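Local atomic coordinates of Pa14_01140 (PDB entry 6OX6), a protein that acts as an immunity protein that binds the type VI secretion effector Tas1 and helps to prevent its early activation. Residues B[13-18]-B[68-73]; B[19-24]-B[51-56]; B[34-37]-B[43-46]. All coordinates share one frame; numbering follows the deposited sequence. Where two conformers were deposited one is given.

In the fold
The three contacts are built on one antiparallel sheet, ordered 33-38, 23-28, 14-18, 63-65, and their centres lie 12 to 13 Å from one another. Contact 1 joins strand 14-18 to helix 67-72 on one face. Contact 2 sits on the other side of the chain's centre, where the start of strand 23-28 and the turn before it meet helix 53-61. Contact 3 lies along strand 33-38, an outermost strand. Along the chain they are nested: contact 1 closes the longest loop, contact 2 lies within it and contact 3 within contact 2. Of the three, contact 2 has the most residues within reach of Tas1, contact 3 has fewer and contact 1 just one.

Contact 1 (B[13-18]-B[68-73]); sequences DIYIDY and EEYETG
The rings of Y15 and Y70 meet obliquely, planes 49° apart and centroids 5.5 Å apart. The closest approach is between Y15 CD2 and Y70 CB, 3.5 Å, and Y15 CD2 also lies 3.6 Å from Y70 CG: one ring leans against the root of the other side chain. The two side chains cross at about a right angle. With CG anti to the backbone N (chi1 177°), the Y70 ring reaches from helix 67-72 back over the sheet, where it touches T24, R26 and I65; Y15 in turn packs on R26 and I65. This is the packing of a short C-terminal helix on one face of an antiparallel sheet. Strand alternation sends I14 and I16 the other way, and I16 packs on L59 of helix 53-61, so the strand serves both layers. Tyrosine suits both positions because its ring offers broad apolar surface between sheet and helix; at Y70 the hydroxyl is used as well, since OH is hydrogen-bonded to E43 OE2. No hydrogen bond or salt bridge joins the two segments. Their attachment therefore rests on van der Waals contact and burial of aromatic carbon, with polar anchoring supplied by neighbours.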
# COMPACT_ATOMS: atom_id res chain seq x y z
N ASP B 13 -7.17 20.61 -13.05
CA ASP B 13 -7.11 20.28 -11.64
C ASP B 13 -7.76 18.93 -11.38
O ASP B 13 -8.74 18.55 -12.03
CB ASP B 13 -7.82 21.36 -10.83
CG ASP B 13 -7.07 22.70 -10.85
OD1 ASP B 13 -6.03 22.83 -11.53
OD2 ASP B 13 -7.51 23.62 -10.12
N ILE B 14 -7.18 18.19 -10.44
CA ILE B 14 -7.61 16.83 -10.11
C ILE B 14 -7.73 16.73 -8.59
O ILE B 14 -6.79 17.08 -7.86
CB ILE B 14 -6.60 15.78 -10.62
CG1 ILE B 14 -6.42 15.87 -12.15
CG2 ILE B 14 -7.03 14.37 -10.18
CD1 ILE B 14 -7.60 15.45 -12.90
N TYR B 15 -8.87 16.21 -8.13
CA TYR B 15 -9.13 16.01 -6.71
C TYR B 15 -9.38 14.53 -6.46
O TYR B 15 -10.14 13.89 -7.20
CB TYR B 15 -10.32 16.87 -6.24
CG TYR B 15 -10.10 18.36 -6.49
CD1 TYR B 15 -10.39 18.94 -7.73
CD2 TYR B 15 -9.57 19.18 -5.49
CE1 TYR B 15 -10.19 20.31 -7.97
CE2 TYR B 15 -9.37 20.57 -5.71
CZ TYR B 15 -9.69 21.11 -6.94
OH TYR B 15 -9.48 22.47 -7.15
N ILE B 16 -8.75 14.00 -5.41
CA ILE B 16 -8.58 12.57 -5.19
C ILE B 16 -9.01 12.23 -3.77
O ILE B 16 -8.61 12.92 -2.83
CB ILE B 16 -7.11 12.18 -5.39
CG1 ILE B 16 -6.72 12.40 -6.84
CG2 ILE B 16 -6.87 10.79 -4.92
CD1 ILE B 16 -5.23 12.37 -7.04
N ASP B 17 -9.81 11.17 -3.62
CA ASP B 17 -10.15 10.60 -2.33
C ASP B 17 -9.56 9.19 -2.24
O ASP B 17 -9.77 8.37 -3.13
CB ASP B 17 -11.67 10.55 -2.14
CG ASP B 17 -12.08 9.85 -0.84
OD1 ASP B 17 -11.28 9.86 0.13
OD2 ASP B 17 -13.20 9.29 -0.79
N TYR B 18 -8.85 8.90 -1.17
CA TYR B 18 -8.27 7.57 -0.95
C TYR B 18 -8.79 7.12 0.41
O TYR B 18 -8.19 7.44 1.44
CB TYR B 18 -6.74 7.64 -0.99
CG TYR B 18 -5.99 6.32 -0.77
CD1 TYR B 18 -6.55 5.09 -1.12
CD2 TYR B 18 -4.70 6.33 -0.22
CE1 TYR B 18 -5.85 3.88 -0.92
CE2 TYR B 18 -4.01 5.13 -0.02
CZ TYR B 18 -4.59 3.92 -0.40
OH TYR B 18 -3.90 2.75 -0.18
N GLU B 68 -15.69 20.64 -5.11
CA GLU B 68 -16.57 20.91 -3.98
C GLU B 68 -16.45 19.82 -2.91
O GLU B 68 -16.35 20.12 -1.72
CB GLU B 68 -18.03 21.05 -4.44
CG GLU B 68 -19.05 21.00 -3.29
CD GLU B 68 -19.48 19.55 -2.96
OE1 GLU B 68 -19.54 18.73 -3.90
OE2 GLU B 68 -19.74 19.24 -1.77
N GLU B 69 -16.43 18.54 -3.32
CA GLU B 69 -16.26 17.47 -2.34
C GLU B 69 -14.96 17.64 -1.56
O GLU B 69 -14.93 17.48 -0.34
CB GLU B 69 -16.27 16.11 -3.02
CG GLU B 69 -17.58 15.73 -3.66
CD GLU B 69 -17.48 14.38 -4.33
OE1 GLU B 69 -17.61 13.33 -3.65
OE2 GLU B 69 -17.19 14.37 -5.54
N TYR B 70 -13.87 17.89 -2.28
CA TYR B 70 -12.59 18.11 -1.61
C TYR B 70 -12.67 19.28 -0.64
O TYR B 70 -12.24 19.16 0.52
CB TYR B 70 -11.49 18.37 -2.64
CG TYR B 70 -10.15 18.67 -2.02
CD1 TYR B 70 -9.29 17.65 -1.70
CD2 TYR B 70 -9.77 19.98 -1.71
CE1 TYR B 70 -8.07 17.89 -1.13
CE2 TYR B 70 -8.55 20.24 -1.12
CZ TYR B 70 -7.71 19.19 -0.84
OH TYR B 70 -6.49 19.40 -0.27
N GLU B 71 -13.23 20.40 -1.08
CA GLU B 71 -13.24 21.58 -0.22
C GLU B 71 -14.17 21.41 0.95
O GLU B 71 -13.91 21.94 2.04
CB GLU B 71 -13.61 22.82 -1.03
CG GLU B 71 -12.53 23.20 -2.01
CD GLU B 71 -12.90 24.42 -2.83
OE1 GLU B 71 -13.97 25.00 -2.56
OE2 GLU B 71 -12.11 24.79 -3.73
N THR B 72 -15.26 20.66 0.78
CA THR B 72 -16.13 20.38 1.91
C THR B 72 -15.41 19.51 2.94
O THR B 72 -15.49 19.76 4.15
CB THR B 72 -17.41 19.71 1.44
OG1 THR B 72 -18.09 20.57 0.52
CG2 THR B 72 -18.30 19.46 2.62
N GLY B 73 -14.70 18.49 2.47
CA GLY B 73 -13.95 17.63 3.35
C GLY B 73 -14.76 16.46 3.88
O GLY B 73 -15.99 16.38 3.75

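Contact 2 (B[19-24]-B[51-56]); sequences DFEDVT and DNRLFN
E21 grips R53 in a salt bridge between a type I turn, which ends in a G1 beta bulge, and the first turn of helix 53-61. R53 NH1 lies 3.1 Å from E21 OE2 in an almost straight bond (171° at the hydrogen). The acceptor lies in the guanidinium plane, whereas the donor meets the carboxylate on its syn side, 32° out of plane. L54 CD1 lies against the E21 carboxylate carbon, 3.4 Å from CD, and approaches V23 CG1 at 4.3 Å; leucine thus gives the glutamate an apolar seat and joins helix to strand. L54 CB also lies 3.8 Å over the centre of one face of the R53 guanidinium, brought there by bends at chi2 and chi3. Further out, D57 takes a second bond from R53 NH1. Across the interface, D296 and Y297 of the Tas1 chain bond to R53 NH2, and K305 and Y297 of that chain to E21 OE1, so the bridge belongs to the toxin-binding surface. On the bulge side, D22 accepts positive phi and its N bonds to D19 O, closing the turn. N52, the N-cap, fixes the helix start: F55 N meets N52 OD1 at 3.0 Å, in the carbonyl plane on a lone pair.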
# COMPACT_ATOMS: atom_id res chain seq x y z
N ASP B 19 -9.91 6.38 0.42
CA ASP B 19 -10.54 6.10 1.71
C ASP B 19 -9.73 5.13 2.56
O ASP B 19 -9.77 5.24 3.79
CB ASP B 19 -11.97 5.59 1.54
CG ASP B 19 -12.86 5.97 2.75
OD1 ASP B 19 -12.65 5.40 3.84
OD2 ASP B 19 -13.74 6.85 2.62
N PHE B 20 -8.95 4.23 1.95
CA PHE B 20 -8.17 3.29 2.76
C PHE B 20 -7.32 4.00 3.81
O PHE B 20 -7.25 3.54 4.95
CB PHE B 20 -7.29 2.40 1.87
CG PHE B 20 -6.60 1.30 2.64
CD1 PHE B 20 -7.33 0.31 3.30
CD2 PHE B 20 -5.21 1.28 2.75
CE1 PHE B 20 -6.69 -0.70 4.02
CE2 PHE B 20 -4.55 0.27 3.46
CZ PHE B 20 -5.29 -0.72 4.11
N GLU B 21 -6.72 5.15 3.47
CA GLU B 21 -5.92 5.90 4.45
C GLU B 21 -6.56 7.24 4.81
O GLU B 21 -5.86 8.14 5.27
CB GLU B 21 -4.49 6.12 3.95
CG GLU B 21 -3.67 4.84 3.70
CD GLU B 21 -2.25 4.89 4.25
OE1 GLU B 21 -1.96 5.68 5.18
OE2 GLU B 21 -1.40 4.15 3.72
N ASP B 22 -7.86 7.40 4.63
CA ASP B 22 -8.54 8.62 5.11
C ASP B 22 -7.84 9.90 4.65
O ASP B 22 -7.61 10.83 5.43
CB ASP B 22 -8.66 8.60 6.63
CG ASP B 22 -9.69 7.59 7.13
OD1 ASP B 22 -10.36 6.96 6.30
OD2 ASP B 22 -9.83 7.45 8.37
N VAL B 23 -7.46 9.96 3.37
CA VAL B 23 -6.67 11.08 2.87
C VAL B 23 -7.24 11.53 1.53
O VAL B 23 -7.81 10.73 0.77
CB VAL B 23 -5.17 10.71 2.78
CG1 VAL B 23 -4.89 9.50 1.81
CG2 VAL B 23 -4.35 11.92 2.43
N THR B 24 -7.14 12.85 1.27
CA THR B 24 -7.47 13.46 -0.01
C THR B 24 -6.31 14.33 -0.50
O THR B 24 -5.47 14.81 0.27
CB THR B 24 -8.75 14.31 0.08
OG1 THR B 24 -8.50 15.53 0.82
CG2 THR B 24 -9.86 13.52 0.77
N ASP B 51 6.88 12.10 -6.05
CA ASP B 51 7.21 10.69 -5.84
C ASP B 51 6.83 10.20 -4.44
O ASP B 51 7.31 9.15 -4.02
CB ASP B 51 8.69 10.43 -6.10
CG ASP B 51 9.58 11.02 -5.03
OD1 ASP B 51 9.21 12.06 -4.43
OD2 ASP B 51 10.68 10.46 -4.82
N ASN B 52 5.97 10.92 -3.73
CA ASN B 52 5.60 10.55 -2.36
C ASN B 52 4.84 9.22 -2.35
O ASN B 52 3.96 8.98 -3.17
CB ASN B 52 4.74 11.64 -1.74
CG ASN B 52 4.20 11.26 -0.40
OD1 ASN B 52 3.04 10.81 -0.27
ND2 ASN B 52 5.02 11.41 0.62
N ARG B 53 5.16 8.37 -1.38
CA ARG B 53 4.59 7.03 -1.31
C ARG B 53 3.07 7.07 -1.23
O ARG B 53 2.37 6.39 -2.00
CB ARG B 53 5.17 6.30 -0.09
CG ARG B 53 4.94 4.79 -0.07
CD ARG B 53 3.59 4.40 0.56
NE ARG B 53 3.31 5.09 1.83
CZ ARG B 53 2.18 4.95 2.53
NH1 ARG B 53 1.22 4.16 2.07
NH2 ARG B 53 2.00 5.60 3.67
N LEU B 54 2.53 7.80 -0.27
CA LEU B 54 1.09 7.75 -0.02
C LEU B 54 0.33 8.39 -1.17
O LEU B 54 -0.73 7.90 -1.60
CB LEU B 54 0.80 8.45 1.31
CG LEU B 54 -0.65 8.57 1.80
CD1 LEU B 54 -1.24 7.18 1.98
CD2 LEU B 54 -0.72 9.40 3.12
N PHE B 55 0.89 9.44 -1.76
CA PHE B 55 0.28 10.03 -2.95
C PHE B 55 0.18 9.03 -4.10
O PHE B 55 -0.87 8.92 -4.74
CB PHE B 55 1.08 11.25 -3.40
CG PHE B 55 0.58 11.83 -4.71
CD1 PHE B 55 -0.68 12.42 -4.77
CD2 PHE B 55 1.33 11.73 -5.88
CE1 PHE B 55 -1.16 12.95 -5.96
CE2 PHE B 55 0.85 12.26 -7.08
CZ PHE B 55 -0.39 12.87 -7.12
N ASN B 56 1.28 8.33 -4.40
CA ASN B 56 1.22 7.34 -5.46
C ASN B 56 0.29 6.18 -5.10
O ASN B 56 -0.33 5.58 -5.98
CB ASN B 56 2.63 6.85 -5.79
CG ASN B 56 3.40 7.86 -6.65
OD1 ASN B 56 3.31 7.81 -7.87
ND2 ASN B 56 4.12 8.77 -6.02

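Contact 3 (B[34-37]-B[43-46]); sequences IHVR and ESPE
H35 and E43 cross at about a right angle, with the imidazole and carboxylate planes turned only 20° apart. E43 extends straight beyond CG, which carries its CD to 3.5 Å from H35 CB. Histidine suits this place because its flat ring turns an edge to two backbone oxygens lying in its plane: S44 O is 3.5 Å from H35 CD2, and P45 O is 3.5 Å from H35 NE2. The loop runs back along the outer edge of strand 33-38. The next strand residue, V36, faces the other way, yet its CG1 still touches S44 CB at 3.7 Å. R37 lies alongside E43, its CG 3.7 Å from E43 N; a long arginine fits here because, extended from CG to NE, it gives NE to E41 O and NH1 to E71 O of helix 67-72. One direct bond ties the backbones, S44 N to V36 O at 2.9 Å. E46 reaches K298 of the Tas1 chain, and backbone bonding resumes between I34 and V48. Between these direct links a water accepts from V36 N and donates to S44 O and E46 O, satisfying backbone groups where strand and loop do not bond directly, while the charge of E43 is met by a salt bridge from OE2 to R26 NE.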
# COMPACT_ATOMS: atom_id res chain seq x y z
N ILE B 34 0.95 19.46 -5.64
CA ILE B 34 0.09 18.53 -4.94
C ILE B 34 -0.02 19.02 -3.52
O ILE B 34 1.00 19.31 -2.87
CB ILE B 34 0.67 17.11 -4.95
CG1 ILE B 34 0.92 16.64 -6.39
CG2 ILE B 34 -0.27 16.20 -4.18
CD1 ILE B 34 1.89 15.48 -6.48
N HIS B 35 -1.26 19.13 -3.03
CA HIS B 35 -1.50 19.36 -1.61
C HIS B 35 -2.32 18.21 -1.04
O HIS B 35 -3.06 17.56 -1.77
CB HIS B 35 -2.22 20.68 -1.36
CG HIS B 35 -1.32 21.86 -1.48
ND1 HIS B 35 -1.02 22.44 -2.69
CD2 HIS B 35 -0.63 22.55 -0.55
CE1 HIS B 35 -0.19 23.45 -2.50
NE2 HIS B 35 0.06 23.54 -1.20
N VAL B 36 -2.18 17.98 0.26
CA VAL B 36 -2.83 16.86 0.93
C VAL B 36 -3.80 17.42 1.96
O VAL B 36 -3.52 18.46 2.58
CB VAL B 36 -1.81 15.92 1.59
CG1 VAL B 36 -1.03 16.65 2.72
CG2 VAL B 36 -2.49 14.70 2.12
N ARG B 37 -4.95 16.74 2.13
CA ARG B 37 -5.93 17.08 3.17
C ARG B 37 -6.44 15.79 3.79
O ARG B 37 -7.13 15.01 3.11
CB ARG B 37 -7.09 17.90 2.61
CG ARG B 37 -8.05 18.36 3.68
CD ARG B 37 -9.03 19.39 3.18
NE ARG B 37 -9.92 19.82 4.25
CZ ARG B 37 -11.00 20.57 4.09
NH1 ARG B 37 -11.37 21.01 2.90
NH2 ARG B 37 -11.72 20.88 5.15
N GLU B 43 -6.52 21.47 4.87
CA GLU B 43 -5.43 21.14 3.97
C GLU B 43 -4.08 21.52 4.58
O GLU B 43 -3.92 22.60 5.16
CB GLU B 43 -5.63 21.86 2.63
CG GLU B 43 -4.57 21.57 1.59
CD GLU B 43 -4.85 22.29 0.28
OE1 GLU B 43 -4.29 23.41 0.12
OE2 GLU B 43 -5.62 21.76 -0.57
N SER B 44 -3.10 20.63 4.44
CA SER B 44 -1.77 20.92 4.94
C SER B 44 -1.15 22.00 4.07
O SER B 44 -1.26 21.95 2.84
CB SER B 44 -0.89 19.66 4.92
OG SER B 44 -1.33 18.73 5.91
N PRO B 45 -0.48 22.99 4.66
CA PRO B 45 0.19 24.00 3.81
C PRO B 45 1.37 23.45 3.03
O PRO B 45 1.63 23.92 1.92
CB PRO B 45 0.62 25.08 4.81
CG PRO B 45 0.72 24.35 6.14
CD PRO B 45 -0.41 23.34 6.09
N GLU B 46 2.10 22.46 3.54
CA GLU B 46 3.31 22.01 2.84
C GLU B 46 2.96 21.19 1.60
O GLU B 46 2.33 20.13 1.72
CB GLU B 46 4.20 21.18 3.74
CG GLU B 46 5.59 20.93 3.16
CD GLU B 46 6.44 19.98 4.01
OE1 GLU B 46 5.89 19.01 4.58
OE2 GLU B 46 7.68 20.22 4.12
O HOH W 1 -0.18 19.78 1.29